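PDB 1YR2: prolyl oligopeptidase, which probably hydrolyses oligopeptides as a serine endopeptidase, cutting on the carboxyl side of proline and, to some extent, alanine residues. Local coordinates for residues R189-V194 with S212-L217; L423-F428 with T433-D438; L569-G574 with G582-Q587. One frame throughout, in Å; residues are numbered along the deposited sequence.

Interaction 1: residues R189-V194 with S212-L217; sequences RTVKFV and SGLAWL
Two residues ahead of Leu214, which packs on Val191, the hydroxyl of Ser212 is gripped twice. Its OG donates to Gly213 O at 2.7 Å, in the carbonyl plane and on a lone pair (C=O...OG angle 131°), and it is also bonded to the backbone N of Ser225. Beyond this pair the contact is apolar. Leu214 CD2 reaches both methyls of Val191, with CG2 at 3.9 Å and CG1 at 4.1 Å, the two side chains lying alongside and running in opposite senses. Further along, Trp216 CH2 comes to the edge of the Phe193 ring, near its plane, 4.0 Å from Phe193 CD2. The ring planes stand at 78° with centroids 6.0 Å apart, an oblique pair. Phe193 CG lies anti to its carbonyl carbon (chi1 -59°), which brings the end of the ring nearer to Trp216 than its CB direction alone would. An alanine here would remove that ring and is likely to open a gap beside the outer end of the indole. In the beta-propeller, strand 188-195 belongs to one four-stranded blade and 215-216 begins the next. The side-chain packing is apolar, but the indole NE1 also bonds to Ala169 O of Phe193's blade, a polar link between the blades.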
ATOM      1  N   ARG A 189       1.779 -20.650  16.820  1.00 12.88           N
ATOM      2  CA  ARG A 189       3.175 -20.543  16.483  1.00 12.18           C
ATOM      3  C   ARG A 189       3.981 -21.411  17.415  1.00 12.35           C
ATOM      4  O   ARG A 189       3.551 -21.742  18.548  1.00 11.99           O
ATOM      5  CB  ARG A 189       3.630 -19.114  16.627  1.00 11.95           C
ATOM      6  CG  ARG A 189       3.013 -18.162  15.650  1.00 13.21           C
ATOM      7  CD  ARG A 189       3.417 -18.369  14.189  1.00 12.01           C
ATOM      8  NE  ARG A 189       2.797 -17.363  13.342  1.00 13.40           N
ATOM      9  CZ  ARG A 189       1.611 -17.498  12.764  1.00 17.14           C
ATOM     10  NH1 ARG A 189       0.881 -18.575  12.948  1.00 17.69           N
ATOM     11  NH2 ARG A 189       1.135 -16.528  12.026  1.00 18.02           N
ATOM     12  N   THR A 190       5.149 -21.816  16.952  1.00 12.78           N
ATOM     13  CA  THR A 190       6.127 -22.461  17.808  1.00 12.74           C
ATOM     14  C   THR A 190       7.288 -21.496  17.834  1.00 13.06           C
ATOM     15  O   THR A 190       7.735 -21.074  16.766  1.00 12.11           O
ATOM     16  CB  THR A 190       6.620 -23.763  17.235  1.00 13.87           C
ATOM     17  OG1 THR A 190       5.520 -24.689  17.096  1.00 13.84           O
ATOM     18  CG2 THR A 190       7.698 -24.434  18.208  1.00 12.90           C
ATOM     19  N   VAL A 191       7.772 -21.114  19.020  1.00 12.07           N
ATOM     20  CA  VAL A 191       8.955 -20.266  19.091  1.00 11.93           C
ATOM     21  C   VAL A 191      10.182 -21.119  19.310  1.00 11.91           C
ATOM     22  O   VAL A 191      10.186 -21.952  20.158  1.00 12.85           O
ATOM     23  CB  VAL A 191       8.836 -19.233  20.183  1.00 12.14           C
ATOM     24  CG1 VAL A 191      10.103 -18.414  20.286  1.00 14.36           C
ATOM     25  CG2 VAL A 191       7.618 -18.300  19.889  1.00 12.66           C
ATOM     26  N   LYS A 192      11.206 -20.927  18.497  1.00 12.47           N
ATOM     27  CA  LYS A 192      12.438 -21.730  18.523  1.00 14.04           C
ATOM     28  C   LYS A 192      13.598 -20.733  18.660  1.00 14.92           C
ATOM     29  O   LYS A 192      13.428 -19.518  18.536  1.00 11.89           O
ATOM     30  CB  LYS A 192      12.587 -22.491  17.215  1.00 15.43           C
ATOM     31  CG  LYS A 192      11.562 -23.575  17.027  1.00 18.92           C
ATOM     32  CD  LYS A 192      11.773 -24.363  15.764  1.00 22.30           C
ATOM     33  CE  LYS A 192      10.541 -25.198  15.490  1.00 24.77           C
ATOM     34  NZ  LYS A 192      10.745 -26.182  14.407  1.00 28.64           N
ATOM     35  N   PHE A 193      14.782 -21.256  18.879  1.00 15.45           N
ATOM     36  CA  PHE A 193      15.947 -20.425  19.116  1.00 16.17           C
ATOM     37  C   PHE A 193      17.144 -21.032  18.354  1.00 17.46           C
ATOM     38  O   PHE A 193      17.307 -22.252  18.249  1.00 16.72           O
ATOM     39  CB  PHE A 193      16.254 -20.364  20.626  1.00 15.20           C
ATOM     40  CG  PHE A 193      15.135 -19.814  21.490  1.00 16.39           C
ATOM     41  CD1 PHE A 193      14.088 -20.622  21.922  1.00 13.44           C
ATOM     42  CD2 PHE A 193      15.145 -18.465  21.895  1.00 16.20           C
ATOM     43  CE1 PHE A 193      13.068 -20.107  22.687  1.00 14.32           C
ATOM     44  CE2 PHE A 193      14.167 -17.953  22.696  1.00 13.54           C
ATOM     45  CZ  PHE A 193      13.119 -18.740  23.103  1.00 14.68           C
ATOM     46  N   VAL A 194      18.026 -20.152  17.891  1.00 17.94           N
ATOM     47  CA  VAL A 194      19.288 -20.555  17.295  1.00 17.38           C
ATOM     48  C   VAL A 194      20.423 -19.742  17.956  1.00 16.51           C
ATOM     49  O   VAL A 194      20.232 -18.598  18.398  1.00 14.61           O
ATOM     50  CB  VAL A 194      19.211 -20.351  15.767  1.00 18.09           C
ATOM     51  CG1 VAL A 194      19.043 -18.900  15.394  1.00 19.64           C
ATOM     52  CG2 VAL A 194      20.377 -20.897  15.067  1.00 22.75           C
ATOM     53  N   SER A 212       1.348 -13.079  19.217  1.00 14.21           N
ATOM     54  CA  SER A 212       2.388 -12.678  20.160  1.00 13.95           C
ATOM     55  C   SER A 212       3.489 -11.829  19.545  1.00 14.40           C
ATOM     56  O   SER A 212       3.781 -11.956  18.356  1.00 15.48           O
ATOM     57  CB  SER A 212       3.022 -13.963  20.628  1.00 14.27           C
ATOM     58  OG  SER A 212       3.958 -13.772  21.664  1.00 12.67           O
ATOM     59  N   GLY A 213       4.115 -11.017  20.361  1.00 14.90           N
ATOM     60  CA  GLY A 213       5.443 -10.506  20.104  1.00 14.96           C
ATOM     61  C   GLY A 213       6.535 -11.471  20.484  1.00 14.57           C
ATOM     62  O   GLY A 213       6.289 -12.604  20.919  1.00 14.10           O
ATOM     63  N   LEU A 214       7.767 -11.024  20.295  1.00 14.10           N
ATOM     64  CA  LEU A 214       8.925 -11.724  20.785  1.00 14.13           C
ATOM     65  C   LEU A 214       9.699 -10.582  21.389  1.00 15.05           C
ATOM     66  O   LEU A 214      10.029  -9.612  20.691  1.00 16.75           O
ATOM     67  CB  LEU A 214       9.731 -12.325  19.643  1.00 14.06           C
ATOM     68  CG  LEU A 214       9.074 -13.388  18.803  1.00 16.51           C
ATOM     69  CD1 LEU A 214       9.986 -13.752  17.658  1.00 17.24           C
ATOM     70  CD2 LEU A 214       8.701 -14.597  19.638  1.00 17.87           C
ATOM     71  N   ALA A 215       9.958 -10.638  22.675  1.00 13.60           N
ATOM     72  CA  ALA A 215      10.695  -9.539  23.302  1.00 12.83           C
ATOM     73  C   ALA A 215      11.676 -10.082  24.294  1.00 12.69           C
ATOM     74  O   ALA A 215      11.290 -10.696  25.295  1.00 12.41           O
ATOM     75  CB  ALA A 215       9.762  -8.582  23.998  1.00 13.79           C
ATOM     76  N   TRP A 216      12.961  -9.800  24.073  1.00 11.15           N
ATOM     77  CA  TRP A 216      13.984 -10.309  24.967  1.00 11.49           C
ATOM     78  C   TRP A 216      14.036  -9.459  26.238  1.00 11.98           C
ATOM     79  O   TRP A 216      13.925  -8.231  26.193  1.00 13.13           O
ATOM     80  CB  TRP A 216      15.353 -10.267  24.272  1.00 11.02           C
ATOM     81  CG  TRP A 216      15.552 -11.363  23.264  1.00  9.23           C
ATOM     82  CD1 TRP A 216      15.235 -11.334  21.934  1.00  8.38           C
ATOM     83  CD2 TRP A 216      16.081 -12.668  23.511  1.00  9.90           C
ATOM     84  NE1 TRP A 216      15.576 -12.516  21.333  1.00 10.35           N
ATOM     85  CE2 TRP A 216      16.075 -13.367  22.282  1.00 10.88           C
ATOM     86  CE3 TRP A 216      16.600 -13.300  24.639  1.00 11.60           C
ATOM     87  CZ2 TRP A 216      16.530 -14.672  22.159  1.00  9.15           C
ATOM     88  CZ3 TRP A 216      17.050 -14.573  24.535  1.00 11.68           C
ATOM     89  CH2 TRP A 216      17.043 -15.254  23.282  1.00 11.42           C
ATOM     90  N   LEU A 217      14.190 -10.145  27.366  1.00 12.21           N
ATOM     91  CA  LEU A 217      14.463  -9.546  28.644  1.00 14.51           C
ATOM     92  C   LEU A 217      15.924  -9.848  28.898  1.00 15.70           C
ATOM     93  O   LEU A 217      16.273 -10.922  29.357  1.00 17.88           O
ATOM     94  CB  LEU A 217      13.555 -10.141  29.685  1.00 15.71           C
ATOM     95  CG  LEU A 217      13.543  -9.473  31.039  1.00 19.60           C
ATOM     96  CD1 LEU A 217      12.608  -8.310  31.059  1.00 22.03           C
ATOM     97  CD2 LEU A 217      13.197 -10.506  32.113  1.00 21.36           C
TER

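Interaction 2: residues L423-F428 with T433-D438; sequences LSFSSF and TVLALD
The Phe425 ring is approached obliquely by Leu435 CD1; the close contact is to the methylene below the ring, Phe425 CB to Leu435 CD1 at 3.8 Å. With CG anti to the backbone N (chi1 177°), the ring leads away from strand 433-438. The flat peptide groups do the joining. Leu435 N donates to Leu423 O at 2.8 Å, and Leu423 N returns a bond to Leu435 O at 2.9 Å. Phe425 N and Thr433 O, and Thr433 N and Phe425 O, pair the same way, each at 2.9 Å. The two strands are the second and third of the last four-stranded blade of the propeller; the end of the first of them meets the hydrolase domain, where Ser427 and Phe428 touch Val461. Between the two hydrogen-bonded pairs lies the non-hydrogen-bonded pair Ser424 and Val434, where Ser424 CA makes a CA-H...O contact with Thr433 O at 3.4 Å. On the face bearing Leu423, Phe425, Thr433 and Leu435, two side chains lean on carbonyl oxygens: Leu435 CB is 3.6 Å from Leu423 O, and Thr433 CG2 is 3.5 Å from Phe425 O.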
ATOM      1  N   LEU A 423      16.110   3.586   7.296  1.00 12.11           N
ATOM      2  CA  LEU A 423      14.764   4.032   6.936  1.00 13.92           C
ATOM      3  C   LEU A 423      14.374   3.330   5.641  1.00 13.35           C
ATOM      4  O   LEU A 423      15.165   3.298   4.694  1.00 15.10           O
ATOM      5  CB  LEU A 423      14.797   5.566   6.738  1.00 15.39           C
ATOM      6  CG  LEU A 423      13.571   6.371   6.390  1.00 19.40           C
ATOM      7  CD1 LEU A 423      12.540   6.167   7.463  1.00 23.62           C
ATOM      8  CD2 LEU A 423      13.909   7.850   6.448  1.00 22.99           C
ATOM      9  N   SER A 424      13.163   2.790   5.574  1.00 12.67           N
ATOM     10  CA  SER A 424      12.654   2.163   4.374  1.00 13.85           C
ATOM     11  C   SER A 424      11.927   3.214   3.503  1.00 13.40           C
ATOM     12  O   SER A 424      11.082   3.950   3.994  1.00 13.16           O
ATOM     13  CB  SER A 424      11.735   0.997   4.754  1.00 15.24           C
ATOM     14  OG  SER A 424      11.237   0.402   3.570  1.00 18.20           O
ATOM     15  N   PHE A 425      12.269   3.278   2.223  1.00 12.65           N
ATOM     16  CA  PHE A 425      11.770   4.327   1.313  1.00 12.40           C
ATOM     17  C   PHE A 425      11.311   3.675   0.010  1.00 12.18           C
ATOM     18  O   PHE A 425      12.015   2.797  -0.577  1.00 11.91           O
ATOM     19  CB  PHE A 425      12.859   5.331   1.046  1.00 13.16           C
ATOM     20  CG  PHE A 425      12.488   6.393   0.071  1.00 14.68           C
ATOM     21  CD1 PHE A 425      11.738   7.462   0.467  1.00 11.81           C
ATOM     22  CD2 PHE A 425      12.880   6.306  -1.246  1.00 13.30           C
ATOM     23  CE1 PHE A 425      11.417   8.469  -0.428  1.00 16.72           C
ATOM     24  CE2 PHE A 425      12.521   7.300  -2.178  1.00 15.66           C
ATOM     25  CZ  PHE A 425      11.811   8.379  -1.768  1.00 14.10           C
ATOM     26  N   SER A 426      10.191   4.149  -0.532  1.00 10.53           N
ATOM     27  CA  SER A 426       9.767   3.697  -1.852  1.00 10.51           C
ATOM     28  C   SER A 426       9.090   4.834  -2.607  1.00 10.04           C
ATOM     29  O   SER A 426       8.668   5.856  -2.004  1.00 10.31           O
ATOM     30  CB  SER A 426       8.856   2.495  -1.723  1.00 11.96           C
ATOM     31  OG  SER A 426       7.547   2.934  -1.410  1.00 13.68           O
ATOM     32  N   SER A 427       9.007   4.713  -3.919  1.00  8.96           N
ATOM     33  CA  SER A 427       8.286   5.696  -4.697  1.00  8.44           C
ATOM     34  C   SER A 427       7.983   5.132  -6.072  1.00  8.64           C
ATOM     35  O   SER A 427       8.289   4.003  -6.328  1.00  8.18           O
ATOM     36  CB  SER A 427       9.088   7.012  -4.829  1.00  9.95           C
ATOM     37  OG  SER A 427       8.211   8.072  -5.206  1.00  9.60           O
ATOM     38  N   PHE A 428       7.382   5.929  -6.956  1.00  8.52           N
ATOM     39  CA  PHE A 428       6.970   5.422  -8.265  1.00  8.25           C
ATOM     40  C   PHE A 428       8.151   4.904  -9.079  1.00  8.91           C
ATOM     41  O   PHE A 428       7.976   4.025  -9.916  1.00 10.12           O
ATOM     42  CB  PHE A 428       6.192   6.478  -9.039  1.00  8.52           C
ATOM     43  CG  PHE A 428       4.991   6.961  -8.333  1.00  7.78           C
ATOM     44  CD1 PHE A 428       3.885   6.155  -8.215  1.00  8.88           C
ATOM     45  CD2 PHE A 428       4.986   8.219  -7.703  1.00 10.45           C
ATOM     46  CE1 PHE A 428       2.762   6.572  -7.532  1.00 10.69           C
ATOM     47  CE2 PHE A 428       3.825   8.682  -7.053  1.00 10.57           C
ATOM     48  CZ  PHE A 428       2.722   7.833  -6.948  1.00  9.28           C
ATOM     49  N   THR A 433      13.360   0.254  -0.588  1.00 12.04           N
ATOM     50  CA  THR A 433      14.770   0.118  -0.339  1.00 13.04           C
ATOM     51  C   THR A 433      15.137   0.595   1.035  1.00 12.71           C
ATOM     52  O   THR A 433      14.508   1.511   1.603  1.00 13.01           O
ATOM     53  CB  THR A 433      15.557   0.904  -1.440  1.00 14.33           C
ATOM     54  OG1 THR A 433      16.968   0.640  -1.293  1.00 18.19           O
ATOM     55  CG2 THR A 433      15.439   2.441  -1.278  1.00 14.66           C
ATOM     56  N   VAL A 434      16.158  -0.012   1.608  1.00 11.89           N
ATOM     57  CA  VAL A 434      16.693   0.467   2.869  1.00 11.95           C
ATOM     58  C   VAL A 434      17.744   1.561   2.638  1.00 11.00           C
ATOM     59  O   VAL A 434      18.722   1.348   1.915  1.00 11.89           O
ATOM     60  CB  VAL A 434      17.311  -0.729   3.660  1.00 11.99           C
ATOM     61  CG1 VAL A 434      18.008  -0.219   4.929  1.00 13.94           C
ATOM     62  CG2 VAL A 434      16.229  -1.796   3.978  1.00 14.34           C
ATOM     63  N   LEU A 435      17.526   2.737   3.211  1.00 10.27           N
ATOM     64  CA  LEU A 435      18.507   3.813   3.285  1.00 11.76           C
ATOM     65  C   LEU A 435      19.200   3.839   4.633  1.00 12.19           C
ATOM     66  O   LEU A 435      18.566   3.572   5.662  1.00 12.99           O
ATOM     67  CB  LEU A 435      17.812   5.169   3.122  1.00 11.19           C
ATOM     68  CG  LEU A 435      16.991   5.341   1.839  1.00 14.57           C
ATOM     69  CD1 LEU A 435      16.277   6.727   1.936  1.00 14.55           C
ATOM     70  CD2 LEU A 435      17.846   5.214   0.594  1.00 16.25           C
ATOM     71  N   ALA A 436      20.463   4.257   4.656  1.00 11.74           N
ATOM     72  CA  ALA A 436      21.155   4.456   5.921  1.00 11.60           C
ATOM     73  C   ALA A 436      20.786   5.870   6.358  1.00 12.51           C
ATOM     74  O   ALA A 436      20.700   6.781   5.521  1.00 13.72           O
ATOM     75  CB  ALA A 436      22.675   4.319   5.760  1.00 12.02           C
ATOM     76  N   LEU A 437      20.474   6.020   7.635  1.00 12.62           N
ATOM     77  CA  LEU A 437      20.115   7.291   8.234  1.00 12.70           C
ATOM     78  C   LEU A 437      21.127   7.614   9.307  1.00 13.47           C
ATOM     79  O   LEU A 437      21.364   6.816  10.178  1.00 14.04           O
ATOM     80  CB  LEU A 437      18.708   7.198   8.842  1.00 13.15           C
ATOM     81  CG  LEU A 437      18.255   8.319   9.751  1.00 16.26           C
ATOM     82  CD1 LEU A 437      18.084   9.596   8.967  1.00 15.89           C
ATOM     83  CD2 LEU A 437      16.962   7.880  10.469  1.00 15.96           C
ATOM     84  N   ASP A 438      21.739   8.791   9.240  1.00 13.00           N
ATOM     85  CA  ASP A 438      22.595   9.278  10.318  1.00 15.28           C
ATOM     86  C   ASP A 438      21.705  10.134  11.191  1.00 15.22           C
ATOM     87  O   ASP A 438      21.284  11.212  10.804  1.00 16.92           O
ATOM     88  CB  ASP A 438      23.736  10.111   9.751  1.00 16.29           C
ATOM     89  CG  ASP A 438      24.670  10.641  10.839  1.00 19.53           C
ATOM     90  OD1 ASP A 438      24.336  10.555  12.030  1.00 22.50           O
ATOM     91  OD2 ASP A 438      25.741  11.178  10.568  1.00 24.67           O
TER

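Interaction 3: residues L569-G574 with G582-Q587; sequences LAIEGG and GAVTNQ
Strand 569-574 and helix 576-587 are the first two elements of a beta-alpha-beta unit in the alpha/beta-hydrolase domain, completed by strand 594-598. The sharp turn joining strand to helix fits the nucleophile elbow, with Gly573, Ser575 and Gly577 in the GxSxG pattern; Ser575 would then probably be the nucleophile, as in other S9 peptidases. The contact itself lies back from that turn, where strand and helix have separated: the closest CA atoms, those of Ile571 and Thr585, are 9.2 Å apart. One methyl bridges the distance. Ile571 CD1 meets Val584 CG2 at 3.6 Å, the two side chains crossing at a slant. Ile571 CG1 lies between the backbone N and the carbonyl carbon (chi1 49°), and chi2 of 171° extends the chain, carrying CD1 out to the helix. Phe551 of helix 544-560 and Phe592 each touch both Ile571 and Val584, so two phenylalanines also pack against this apolar pair. The helix is secured along its own backbone, for example by Gln587 N to Ala583 O at 3.1 Å. Thr585 brings a hydroxyl to this greasy surface, but its polar need is met within the helix by a hydrogen bond with Ile581 O. Toward the strand, Thr585 OG1 makes a van der Waals approach to Ile571 CD1 at 4.0 Å.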
ATOM      1  N   LEU A 569      -3.531  12.051 -24.104  1.00 12.69           N
ATOM      2  CA  LEU A 569      -3.903  11.656 -22.740  1.00 12.72           C
ATOM      3  C   LEU A 569      -4.666  10.329 -22.669  1.00 12.98           C
ATOM      4  O   LEU A 569      -5.716  10.149 -23.314  1.00 14.41           O
ATOM      5  CB  LEU A 569      -4.741  12.775 -22.089  1.00 13.26           C
ATOM      6  CG  LEU A 569      -5.098  12.612 -20.628  1.00 11.71           C
ATOM      7  CD1 LEU A 569      -3.890  12.417 -19.740  1.00 11.20           C
ATOM      8  CD2 LEU A 569      -5.892  13.813 -20.200  1.00 13.05           C
ATOM      9  N   ALA A 570      -4.137   9.384 -21.912  1.00 12.24           N
ATOM     10  CA  ALA A 570      -4.827   8.135 -21.593  1.00 11.75           C
ATOM     11  C   ALA A 570      -5.153   8.101 -20.105  1.00 12.26           C
ATOM     12  O   ALA A 570      -4.396   8.619 -19.284  1.00 12.63           O
ATOM     13  CB  ALA A 570      -3.962   6.938 -21.925  1.00 11.65           C
ATOM     14  N   ILE A 571      -6.257   7.434 -19.740  1.00 12.22           N
ATOM     15  CA  ILE A 571      -6.645   7.356 -18.332  1.00 11.67           C
ATOM     16  C   ILE A 571      -6.905   5.921 -17.939  1.00 13.50           C
ATOM     17  O   ILE A 571      -7.365   5.128 -18.748  1.00 11.48           O
ATOM     18  CB  ILE A 571      -7.890   8.217 -18.039  1.00 12.26           C
ATOM     19  CG1 ILE A 571      -9.022   7.956 -19.064  1.00 12.04           C
ATOM     20  CG2 ILE A 571      -7.499   9.655 -18.050  1.00 13.71           C
ATOM     21  CD1 ILE A 571     -10.374   8.616 -18.705  1.00 14.24           C
ATOM     22  N   GLU A 572      -6.575   5.573 -16.697  1.00 13.24           N
ATOM     23  CA  GLU A 572      -6.774   4.205 -16.206  1.00 15.14           C
ATOM     24  C   GLU A 572      -7.294   4.331 -14.782  1.00 14.10           C
ATOM     25  O   GLU A 572      -6.940   5.275 -14.060  1.00 13.07           O
ATOM     26  CB  GLU A 572      -5.428   3.458 -16.218  1.00 17.11           C
ATOM     27  CG  GLU A 572      -5.556   1.962 -15.973  1.00 27.51           C
ATOM     28  CD  GLU A 572      -4.248   1.132 -16.115  1.00 31.74           C
ATOM     29  OE1 GLU A 572      -3.274   1.561 -16.779  1.00 35.18           O
ATOM     30  OE2 GLU A 572      -4.201   0.025 -15.520  1.00 40.53           O
ATOM     31  N   GLY A 573      -8.076   3.326 -14.375  1.00 13.99           N
ATOM     32  CA  GLY A 573      -8.567   3.223 -13.026  1.00 14.21           C
ATOM     33  C   GLY A 573      -9.257   1.889 -12.842  1.00 13.75           C
ATOM     34  O   GLY A 573      -9.615   1.254 -13.838  1.00 14.31           O
ATOM     35  N   GLY A 574      -9.377   1.427 -11.596  1.00 14.39           N
ATOM     36  CA  GLY A 574      -9.957   0.122 -11.268  1.00 14.88           C
ATOM     37  C   GLY A 574     -10.969   0.167 -10.114  1.00 15.25           C
ATOM     38  O   GLY A 574     -10.767   0.897  -9.130  1.00 15.16           O
ATOM     39  N   GLY A 582     -15.279   5.518 -16.385  1.00 11.91           N
ATOM     40  CA  GLY A 582     -16.543   5.467 -17.120  1.00 12.49           C
ATOM     41  C   GLY A 582     -17.265   6.809 -17.093  1.00 12.62           C
ATOM     42  O   GLY A 582     -17.840   7.256 -18.099  1.00 12.98           O
ATOM     43  N   ALA A 583     -17.248   7.464 -15.925  1.00 12.82           N
ATOM     44  CA  ALA A 583     -18.002   8.684 -15.763  1.00 11.69           C
ATOM     45  C   ALA A 583     -17.331   9.853 -16.513  1.00 12.19           C
ATOM     46  O   ALA A 583     -18.002  10.595 -17.208  1.00 11.48           O
ATOM     47  CB  ALA A 583     -18.158   9.018 -14.305  1.00 13.21           C
ATOM     48  N   VAL A 584     -16.014  10.027 -16.375  1.00 10.79           N
ATOM     49  CA  VAL A 584     -15.355  11.146 -17.053  1.00 11.44           C
ATOM     50  C   VAL A 584     -15.311  10.888 -18.587  1.00 11.47           C
ATOM     51  O   VAL A 584     -15.299  11.828 -19.374  1.00 13.01           O
ATOM     52  CB  VAL A 584     -13.944  11.468 -16.497  1.00 10.04           C
ATOM     53  CG1 VAL A 584     -14.024  11.757 -15.041  1.00 10.98           C
ATOM     54  CG2 VAL A 584     -12.911  10.312 -16.822  1.00 10.15           C
ATOM     55  N   THR A 585     -15.331   9.632 -19.010  1.00 11.76           N
ATOM     56  CA  THR A 585     -15.355   9.301 -20.434  1.00 11.14           C
ATOM     57  C   THR A 585     -16.697   9.771 -21.072  1.00 11.22           C
ATOM     58  O   THR A 585     -16.698  10.307 -22.152  1.00 12.29           O
ATOM     59  CB  THR A 585     -15.130   7.778 -20.678  1.00 10.40           C
ATOM     60  OG1 THR A 585     -13.770   7.381 -20.367  1.00 12.23           O
ATOM     61  CG2 THR A 585     -15.315   7.454 -22.150  1.00 13.13           C
ATOM     62  N   ASN A 586     -17.818   9.574 -20.386  1.00 11.61           N
ATOM     63  CA  ASN A 586     -19.113  10.091 -20.851  1.00 11.44           C
ATOM     64  C   ASN A 586     -19.148  11.598 -20.860  1.00 12.86           C
ATOM     65  O   ASN A 586     -19.724  12.178 -21.772  1.00 13.72           O
ATOM     66  CB  ASN A 586     -20.267   9.570 -19.985  1.00 11.49           C
ATOM     67  CG  ASN A 586     -20.572   8.130 -20.227  1.00 11.65           C
ATOM     68  OD1 ASN A 586     -20.310   7.624 -21.317  1.00 11.05           O
ATOM     69  ND2 ASN A 586     -21.119   7.448 -19.233  1.00 10.10           N
ATOM     70  N   GLN A 587     -18.581  12.239 -19.828  1.00 12.65           N
ATOM     71  CA  GLN A 587     -18.725  13.691 -19.641  1.00 12.48           C
ATOM     72  C   GLN A 587     -17.787  14.483 -20.570  1.00 12.48           C
ATOM     73  O   GLN A 587     -18.179  15.525 -21.137  1.00 12.22           O
ATOM     74  CB  GLN A 587     -18.530  14.076 -18.159  1.00 12.84           C
ATOM     75  CG  GLN A 587     -19.566  13.463 -17.245  1.00 13.99           C
ATOM     76  CD  GLN A 587     -19.390  13.801 -15.746  1.00 16.03           C
ATOM     77  OE1 GLN A 587     -18.501  14.553 -15.376  1.00 17.67           O
ATOM     78  NE2 GLN A 587     -20.276  13.255 -14.899  1.00 15.41           N
TER

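Overall arrangement
All three contacts are largely buried, yet they join different levels of structure. Interaction 1 packs neighbouring propeller blades through side chains, interaction 2 binds strands inside a single blade through backbone hydrogen bonds, and in interaction 3 one isoleucine methyl links strand 569-574 of the hydrolase sheet to the helix that follows it. The buried surface is largest where the backbones pair: 347 Å² for interaction 2, against 133 and 79 Å² for interactions 1 and 3. Interactions 1 and 3 lie on opposite sides of the chain's centre, their own centres about 50 Å apart. Interaction 2 is nearer the domain junction, its nearest atoms about 12 Å from those of interaction 3 and about 19 Å from those of interaction 1.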